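Local coordinates for geranylgeranyl pyrophosphate synthase (PDB 3LMD), which probably builds long-chain prenyl diphosphates by adding isopentenyl diphosphate units, as a metal-dependent member of the FPP/GGPP synthase family, at residues A[318-321]-A[322-325]. Residues are numbered along the deposited sequence; the frame is centred on the assembly and turned at random.
Sequences YRYM and DIAN
Met321 carries its thioether chain forward along the helix, toward its C-terminal end, until the methyl CE rests against the amide of Asn325, 3.5 Å from OD1, the two side chains crossing at a slant. With CG anti to the backbone N (chi1 -173°) and bends at both chi2 and chi3, CE also comes within 4.1 Å of Ala324 CB. This is the tightly packed side of the helix: flexible, unbranched methionine fills the seam against Ala344 and Val348 of helix 335-349, while the small Ala324 lets Phe228 of helix 219-246 come close. The amide of Asn325 suits this border, taking the Met321 methyl against it while OD1 accepts a hydrogen bond from Arg341. Beside this, Ile323 CD1 lies 3.9 Å from Tyr320 CD1, both side chains running the same way toward helix 219-246, where Tyr320 meets Met234 and Ile235 and Ile323 meets Ala231.

The opposite character belongs to Arg319 and Asp322, which are exposed and suit the solvent side by their charge. Arg319 runs alongside Ile323, its NH2 3.9 Å from Ile323 CD1; its CZ sits over one face of the Tyr320 ring, offset toward the rim, and its NH1 forms a salt bridge with Glu316. Four successive i to i+4 backbone bonds, from Asp322 N to Tyr318 O (2.9 Å) through Asn325 N to Met321 O (2.9 Å), make this a regular amphipathic alpha-helix in the all-helical prenyl synthase fold.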
# COMPACT_ATOMS: atom_id res chain seq x y z
N TYR A 318 -27.52 17.62 11.47
CA TYR A 318 -28.21 18.70 10.77
C TYR A 318 -27.25 19.77 10.29
O TYR A 318 -27.49 20.39 9.25
CB TYR A 318 -29.25 19.37 11.68
CG TYR A 318 -30.42 18.49 12.05
CD1 TYR A 318 -30.87 17.50 11.19
CD2 TYR A 318 -31.12 18.70 13.24
CE1 TYR A 318 -31.96 16.71 11.51
CE2 TYR A 318 -32.22 17.92 13.57
CZ TYR A 318 -32.64 16.93 12.71
OH TYR A 318 -33.74 16.16 13.05
N ARG A 319 -26.20 20.00 11.06
CA ARG A 319 -25.20 20.98 10.71
C ARG A 319 -24.44 20.54 9.44
O ARG A 319 -24.18 21.35 8.54
CB ARG A 319 -24.22 21.15 11.89
CG ARG A 319 -23.14 22.21 11.66
CD ARG A 319 -22.26 22.42 12.89
NE ARG A 319 -21.29 21.35 13.07
CZ ARG A 319 -20.16 21.22 12.36
NH1 ARG A 319 -19.33 20.23 12.63
NH2 ARG A 319 -19.87 22.09 11.40
N TYR A 320 -24.10 19.25 9.35
CA TYR A 320 -23.50 18.71 8.10
C TYR A 320 -24.48 18.72 6.95
O TYR A 320 -24.09 18.90 5.81
CB TYR A 320 -22.95 17.31 8.33
CG TYR A 320 -21.68 17.36 9.12
CD1 TYR A 320 -20.53 17.92 8.57
CD2 TYR A 320 -21.61 16.84 10.41
CE1 TYR A 320 -19.33 18.00 9.29
CE2 TYR A 320 -20.41 16.89 11.13
CZ TYR A 320 -19.28 17.48 10.57
OH TYR A 320 -18.06 17.52 11.26
N MET A 321 -25.77 18.53 7.25
CA MET A 321 -26.78 18.55 6.18
C MET A 321 -26.89 19.98 5.64
O MET A 321 -27.06 20.15 4.44
CB MET A 321 -28.18 18.06 6.68
CG MET A 321 -29.28 17.89 5.54
SD MET A 321 -28.91 16.61 4.27
CE MET A 321 -28.86 17.59 2.76
N ASP A 322 -26.75 20.99 6.52
CA ASP A 322 -26.71 22.40 6.09
C ASP A 322 -25.50 22.64 5.21
O ASP A 322 -25.59 23.31 4.19
CB ASP A 322 -26.63 23.39 7.28
CG ASP A 322 -27.94 23.48 8.05
OD1 ASP A 322 -28.99 23.08 7.52
OD2 ASP A 322 -27.90 23.96 9.20
N ILE A 323 -24.36 22.11 5.60
CA ILE A 323 -23.16 22.22 4.75
C ILE A 323 -23.38 21.57 3.38
O ILE A 323 -23.03 22.15 2.35
CB ILE A 323 -21.92 21.58 5.45
CG1 ILE A 323 -21.48 22.44 6.65
CG2 ILE A 323 -20.73 21.42 4.46
CD1 ILE A 323 -20.54 21.68 7.63
N ALA A 324 -23.96 20.38 3.39
CA ALA A 324 -24.24 19.64 2.15
C ALA A 324 -25.15 20.47 1.23
O ALA A 324 -24.89 20.58 0.03
CB ALA A 324 -24.88 18.29 2.47
N ASN A 325 -26.20 21.06 1.79
CA ASN A 325 -27.13 21.90 1.03
C ASN A 325 -26.46 23.15 0.49
O ASN A 325 -26.74 23.57 -0.63
CB ASN A 325 -28.35 22.27 1.88
CG ASN A 325 -29.41 21.18 1.87
OD1 ASN A 325 -29.56 20.48 0.88
ND2 ASN A 325 -30.13 21.05 2.96